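Local coordinates for protein cellulase (Bacillus sp. BG-CS10, PDB 5E09) that acts as a halophilic cellulase, a family 5 glycoside hydrolase that cleaves beta-1,4-glucosidic bonds in cellulose and carries a family 46 carbohydrate-binding module, at residues A[112-117]-A[164-169]; A[192-197]-A[205-210]. All coordinates share one frame; numbering follows the deposited sequence.

Contact 1: residues A[112-117]-A[164-169]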
loop_
_atom_site.group_PDB
_atom_site.type_symbol
_atom_site.label_atom_id
_atom_site.label_comp_id
_atom_site.label_asym_id
_atom_site.label_seq_id
_atom_site.Cartn_x
_atom_site.Cartn_y
_atom_site.Cartn_z
ATOM N N ASN A 112 2.445 -24.025 -11.137
ATOM C CA ASN A 112 2.607 -25.474 -11.148
ATOM C C ASN A 112 3.404 -26.008 -12.330
ATOM O O ASN A 112 3.088 -27.062 -12.871
ATOM C CB ASN A 112 1.231 -26.135 -11.144
ATOM C CG ASN A 112 0.811 -26.584 -9.771
ATOM O OD1 ASN A 112 0.973 -27.751 -9.413
ATOM N ND2 ASN A 112 0.272 -25.656 -8.983
HETATM N N MSE A 113 4.444 -25.295 -12.725
HETATM C CA MSE A 113 5.109 -25.611 -13.972
HETATM C C MSE A 113 6.048 -26.802 -13.870
HETATM O O MSE A 113 6.164 -27.588 -14.812
HETATM C CB MSE A 113 5.878 -24.397 -14.466
HETATM C CG MSE A 113 5.854 -24.290 -15.952
HETATM SE SE MSE A 113 6.650 -22.642 -16.474
HETATM C CE MSE A 113 6.410 -22.821 -18.383
ATOM N N GLU A 114 6.718 -26.926 -12.730
ATOM C CA GLU A 114 7.621 -28.045 -12.475
ATOM C C GLU A 114 6.942 -29.395 -12.723
ATOM O O GLU A 114 7.545 -30.311 -13.280
ATOM C CB GLU A 114 8.144 -27.975 -11.040
ATOM C CG GLU A 114 9.216 -28.997 -10.705
ATOM C CD GLU A 114 9.845 -28.747 -9.342
ATOM O OE1 GLU A 114 9.465 -27.755 -8.684
ATOM O OE2 GLU A 114 10.716 -29.542 -8.926
ATOM N N HIS A 115 5.676 -29.499 -12.335
ATOM C CA HIS A 115 4.977 -30.774 -12.356
ATOM C C HIS A 115 3.828 -30.802 -13.354
ATOM O O HIS A 115 2.985 -31.694 -13.309
ATOM C CB HIS A 115 4.460 -31.097 -10.953
ATOM C CG HIS A 115 5.539 -31.170 -9.920
ATOM N ND1 HIS A 115 6.759 -31.770 -10.160
ATOM C CD2 HIS A 115 5.598 -30.700 -8.653
ATOM C CE1 HIS A 115 7.516 -31.674 -9.084
ATOM N NE2 HIS A 115 6.834 -31.029 -8.152
ATOM N N ASN A 116 3.802 -29.831 -14.258
ATOM C CA ASN A 116 2.719 -29.720 -15.227
ATOM C C ASN A 116 3.135 -28.965 -16.485
ATOM O O ASN A 116 2.292 -28.494 -17.253
ATOM C CB ASN A 116 1.456 -29.187 -14.545
ATOM C CG ASN A 116 0.207 -29.399 -15.370
ATOM O OD1 ASN A 116 0.171 -30.249 -16.261
ATOM N ND2 ASN A 116 -0.831 -28.615 -15.085
ATOM N N TYR A 117 4.449 -28.863 -16.680
ATOM C CA TYR A 117 5.050 -28.033 -17.720
ATOM C C TYR A 117 4.295 -27.835 -19.029
ATOM O O TYR A 117 4.008 -26.700 -19.420
ATOM C CB TYR A 117 6.457 -28.538 -18.045
ATOM C CG TYR A 117 7.284 -27.541 -18.825
ATOM C CD1 TYR A 117 8.029 -26.571 -18.170
ATOM C CD2 TYR A 117 7.309 -27.558 -20.214
ATOM C CE1 TYR A 117 8.776 -25.655 -18.869
ATOM C CE2 TYR A 117 8.056 -26.638 -20.925
ATOM C CZ TYR A 117 8.789 -25.691 -20.246
ATOM O OH TYR A 117 9.542 -24.773 -20.943
ATOM N N HIS A 164 14.083 -19.882 -11.414
ATOM C CA HIS A 164 14.682 -18.885 -12.301
ATOM C C HIS A 164 14.570 -19.327 -13.748
ATOM O O HIS A 164 14.230 -18.528 -14.635
ATOM C CB HIS A 164 16.149 -18.645 -11.949
ATOM C CG HIS A 164 16.367 -18.207 -10.534
ATOM N ND1 HIS A 164 15.728 -17.121 -9.987
ATOM C CD2 HIS A 164 17.181 -18.699 -9.568
ATOM C CE1 HIS A 164 16.126 -16.963 -8.732
ATOM N NE2 HIS A 164 17.006 -17.907 -8.458
ATOM N N ALA A 165 14.846 -20.608 -13.985
ATOM C CA ALA A 165 14.724 -21.135 -15.341
ATOM C C ALA A 165 13.288 -21.010 -15.859
ATOM O O ALA A 165 13.065 -20.598 -17.004
ATOM C CB ALA A 165 15.182 -22.573 -15.391
ATOM N N PHE A 166 12.319 -21.350 -15.013
ATOM C CA PHE A 166 10.904 -21.266 -15.379
ATOM C C PHE A 166 10.487 -19.844 -15.743
ATOM O O PHE A 166 9.790 -19.626 -16.739
ATOM C CB PHE A 166 10.011 -21.773 -14.243
ATOM C CG PHE A 166 10.139 -23.244 -13.970
ATOM C CD1 PHE A 166 10.571 -24.116 -14.960
ATOM C CD2 PHE A 166 9.820 -23.759 -12.719
ATOM C CE1 PHE A 166 10.688 -25.471 -14.706
ATOM C CE2 PHE A 166 9.937 -25.112 -12.457
ATOM C CZ PHE A 166 10.370 -25.971 -13.452
ATOM N N LEU A 167 10.903 -18.878 -14.927
ATOM C CA LEU A 167 10.543 -17.492 -15.183
ATOM C C LEU A 167 11.178 -17.031 -16.483
ATOM O O LEU A 167 10.535 -16.344 -17.278
ATOM C CB LEU A 167 10.960 -16.581 -14.029
ATOM C CG LEU A 167 10.633 -15.100 -14.240
ATOM C CD1 LEU A 167 9.180 -14.905 -14.669
ATOM C CD2 LEU A 167 10.926 -14.299 -12.991
ATOM N N GLU A 168 12.429 -17.420 -16.717
ATOM C CA GLU A 168 13.079 -17.013 -17.959
ATOM C C GLU A 168 12.380 -17.619 -19.178
ATOM O O GLU A 168 12.266 -16.973 -20.221
ATOM C CB GLU A 168 14.561 -17.388 -17.958
ATOM C CG GLU A 168 15.279 -16.931 -19.223
ATOM C CD GLU A 168 16.741 -16.581 -18.988
ATOM O OE1 GLU A 168 17.245 -16.835 -17.872
ATOM O OE2 GLU A 168 17.384 -16.046 -19.923
ATOM N N GLU A 169 11.895 -18.851 -19.042
ATOM C CA GLU A 169 11.183 -19.496 -20.141
ATOM C C GLU A 169 9.834 -18.835 -20.399
ATOM O O GLU A 169 9.427 -18.683 -21.551
ATOM C CB GLU A 169 10.994 -20.990 -19.862
ATOM C CG GLU A 169 12.293 -21.785 -19.896
ATOM C CD GLU A 169 12.206 -23.098 -19.131
ATOM O OE1 GLU A 169 11.091 -23.653 -19.012
ATOM O OE2 GLU A 169 13.257 -23.571 -18.645
#
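Both Y117 and E169 reach their meeting point through their first torsions. In Y117 the ring carbon CG stands trans to the backbone N (chi1 -165°), which carries the phenol toward helix 161-181, while E169 sets CG trans to its carbonyl carbon (chi1 -69°) and runs on as an extended chain. The two side chains cross at roughly a right angle, and Y117 OH donates to E169 OE1 over 2.7 Å. That oxygen lies at the edge of the tyrosine ring, near its plane, and only 3.1 Å from Y117 CE1. The carboxylate is turned 65° against the ring, and the hydroxyl meets OE1 from above the carboxylate plane.

One turn earlier on the helix, F166 fills the apolar half of the contact. The selenomethionine M113 runs antiparallel alongside it: M113 CB sits over one ring face, and SE is 4.1 Å from F166 CB and 5.0 Å from the ring centroid, oblique to the ring. At the far end of the phenylalanine, F166 CZ touches E114 CA at 3.6 Å and CE2 meets E114 CB at 3.7 Å. F152 adds an edge-to-face ring contact to F166, and M113 also rests on V120 and M121 of helix 117-134.

The arrangement joins the loop between helices 105-110 and 117-134 to helix 161-181 at the surface of the barrel domain, pairing a Met-aromatic contact, here through selenium, with a tyrosine-carboxylate hydrogen bond.

Contact 2: residues A[192-197]-A[205-210]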
loop_
_atom_site.group_PDB
_atom_site.type_symbol
_atom_site.label_atom_id
_atom_site.label_comp_id
_atom_site.label_asym_id
_atom_site.label_seq_id
_atom_site.Cartn_x
_atom_site.Cartn_y
_atom_site.Cartn_z
ATOM N N LEU A 192 8.693 -6.887 -17.988
ATOM C CA LEU A 192 9.099 -8.170 -17.425
ATOM C C LEU A 192 9.364 -8.067 -15.934
ATOM O O LEU A 192 10.022 -7.127 -15.473
ATOM C CB LEU A 192 10.346 -8.696 -18.129
ATOM C CG LEU A 192 10.257 -8.817 -19.646
ATOM C CD1 LEU A 192 11.622 -9.181 -20.228
ATOM C CD2 LEU A 192 9.197 -9.846 -20.017
ATOM N N PRO A 193 8.853 -9.040 -15.174
ATOM C CA PRO A 193 9.008 -9.071 -13.719
ATOM C C PRO A 193 10.233 -9.844 -13.233
ATOM O O PRO A 193 10.661 -10.805 -13.877
ATOM C CB PRO A 193 7.730 -9.771 -13.264
ATOM C CG PRO A 193 7.439 -10.732 -14.388
ATOM C CD PRO A 193 7.924 -10.077 -15.653
ATOM N N THR A 194 10.789 -9.413 -12.105
ATOM C CA THR A 194 11.674 -10.263 -11.332
ATOM C C THR A 194 10.816 -11.366 -10.728
ATOM O O THR A 194 9.587 -11.266 -10.720
ATOM C CB THR A 194 12.400 -9.497 -10.206
ATOM O OG1 THR A 194 11.434 -8.829 -9.383
ATOM C CG2 THR A 194 13.368 -8.467 -10.777
ATOM N N LEU A 195 11.460 -12.417 -10.231
ATOM C CA LEU A 195 10.769 -13.472 -9.503
ATOM C C LEU A 195 10.043 -12.888 -8.295
ATOM O O LEU A 195 10.657 -12.198 -7.476
ATOM C CB LEU A 195 11.764 -14.552 -9.065
ATOM C CG LEU A 195 11.167 -15.854 -8.529
ATOM C CD1 LEU A 195 10.327 -16.544 -9.599
ATOM C CD2 LEU A 195 12.270 -16.771 -8.038
ATOM N N GLU A 196 8.737 -13.154 -8.205
ATOM C CA GLU A 196 7.874 -12.636 -7.134
ATOM C C GLU A 196 7.796 -11.108 -7.129
ATOM O O GLU A 196 7.405 -10.506 -6.124
ATOM C CB GLU A 196 8.357 -13.129 -5.765
ATOM C CG GLU A 196 8.066 -14.584 -5.479
ATOM C CD GLU A 196 8.774 -15.087 -4.231
ATOM O OE1 GLU A 196 9.578 -14.323 -3.654
ATOM O OE2 GLU A 196 8.532 -16.248 -3.832
ATOM N N THR A 197 8.158 -10.498 -8.258
ATOM C CA THR A 197 8.393 -9.052 -8.365
ATOM C C THR A 197 9.147 -8.493 -7.163
ATOM O O THR A 197 8.865 -7.387 -6.716
ATOM C CB THR A 197 7.075 -8.252 -8.532
ATOM O OG1 THR A 197 6.234 -8.444 -7.387
ATOM C CG2 THR A 197 6.335 -8.679 -9.796
ATOM N N ASN A 205 19.500 -9.336 -10.861
ATOM C CA ASN A 205 20.521 -9.787 -11.799
ATOM C C ASN A 205 19.974 -10.741 -12.845
ATOM O O ASN A 205 20.321 -10.639 -14.014
ATOM C CB ASN A 205 21.673 -10.459 -11.056
ATOM C CG ASN A 205 22.542 -9.467 -10.319
ATOM O OD1 ASN A 205 22.639 -8.304 -10.711
ATOM N ND2 ASN A 205 23.172 -9.915 -9.238
ATOM N N ARG A 206 19.120 -11.666 -12.426
ATOM C CA ARG A 206 18.593 -12.658 -13.355
ATOM C C ARG A 206 17.613 -12.051 -14.352
ATOM O O ARG A 206 17.602 -12.430 -15.534
ATOM C CB ARG A 206 17.942 -13.797 -12.581
ATOM C CG ARG A 206 18.944 -14.487 -11.683
ATOM C CD ARG A 206 18.412 -15.760 -11.112
ATOM N NE ARG A 206 19.017 -16.927 -11.743
ATOM C CZ ARG A 206 19.944 -17.684 -11.169
ATOM N NH1 ARG A 206 20.369 -17.400 -9.945
ATOM N NH2 ARG A 206 20.439 -18.732 -11.815
ATOM N N LEU A 207 16.795 -11.107 -13.889
ATOM C CA LEU A 207 15.957 -10.367 -14.829
ATOM C C LEU A 207 16.846 -9.619 -15.826
ATOM O O LEU A 207 16.584 -9.607 -17.034
ATOM C CB LEU A 207 15.037 -9.395 -14.093
ATOM C CG LEU A 207 14.276 -8.440 -15.012
ATOM C CD1 LEU A 207 13.429 -9.209 -15.993
ATOM C CD2 LEU A 207 13.422 -7.492 -14.198
ATOM N N HIS A 208 17.908 -9.014 -15.302
ATOM C CA HIS A 208 18.884 -8.291 -16.117
ATOM C C HIS A 208 19.463 -9.182 -17.214
ATOM O O HIS A 208 19.532 -8.798 -18.382
ATOM C CB HIS A 208 20.001 -7.749 -15.218
ATOM C CG HIS A 208 20.901 -6.759 -15.898
ATOM N ND1 HIS A 208 20.580 -6.161 -17.086
ATOM C CD2 HIS A 208 22.114 -6.276 -15.532
ATOM C CE1 HIS A 208 21.562 -5.336 -17.440
ATOM N NE2 HIS A 208 22.496 -5.392 -16.518
ATOM N N GLN A 209 19.851 -10.390 -16.827
ATOM C CA GLN A 209 20.405 -11.360 -17.757
ATOM C C GLN A 209 19.373 -11.755 -18.811
ATOM O O GLN A 209 19.690 -11.813 -20.000
ATOM C CB GLN A 209 20.911 -12.592 -17.000
ATOM C CG GLN A 209 21.617 -13.626 -17.870
ATOM C CD GLN A 209 22.752 -13.034 -18.695
ATOM O OE1 GLN A 209 22.901 -13.351 -19.876
ATOM N NE2 GLN A 209 23.559 -12.174 -18.076
ATOM N N THR A 210 18.140 -12.012 -18.381
ATOM C CA THR A 210 17.064 -12.311 -19.326
ATOM C C THR A 210 16.925 -11.207 -20.373
ATOM O O THR A 210 16.788 -11.473 -21.574
ATOM C CB THR A 210 15.708 -12.489 -18.615
ATOM O OG1 THR A 210 15.790 -13.561 -17.670
ATOM C CG2 THR A 210 14.600 -12.783 -19.629
#
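L207 points from helix 201-214 toward the strand end and sets its two methyls against the turn from strand to loop, both of them touching L192. CD1 lies against L192, 3.8 Å from its CB, and at the same distance from P193 O. CD2 lies between T194 CG2 and L192 O, 3.6 Å from each. With chi1 at 172°, L207 CG extends trans to the backbone N, and the isopropyl fork is carried out from the helix to lie against one side of the chain where the strand gives way to the loop.

T194 lies roughly perpendicular to L207 and turns its methyl, not its hydroxyl, to the leucine. Its CG2 also approaches L207 CB, at 3.8 Å, and so lies along the leucine's inner part as well as at one of its ends. The first torsion of T194 (54°) sorts the two branches: OG1 falls between the backbone N and the carbonyl carbon, where it hydrogen-bonds A198 O, and CG2 is left for the helix. No hydrogen bond joins the two segments, so the contact rests on apolar packing; across the contact the carbonyl oxygens of L192 and P193 approach the methyls of L207. Beyond T194 the loop folds back on itself, with T197 N bonded to T194 O at 2.9 Å.

All the touching residues are buried. L192 also packs on M211 and L214 of the same helix and bonds through its backbone to I220 and T222, P193 leans on N171 of helix 161-181, and L207 reaches A221 of strand 219-225, so the leucine is wedged inside the beta-alpha-beta unit of strand 190-193, helix 201-214 and strand 219-225.

How the contacts relate
Contacts 1 and 2 follow one another along the chain, their centres 14 Å apart, and helix 161-181 connects them. While F166 and E169 serve contact 1, other residues of that helix turn to contact 2: L167 CD2 lies 3.6 Å from P193 O and 3.4 Å from L195 N, and E168 CD comes within 3.4 Å of T210 OG1. H164 packs on R206, its CG 3.2 Å from NE. Contact 1 is peripheral, whereas contact 2 includes the end of a strand of the eight-stranded barrel. Its loop leaves the C-terminal end of strand 190-193, the barrel end that bears the active site in family 5 enzymes.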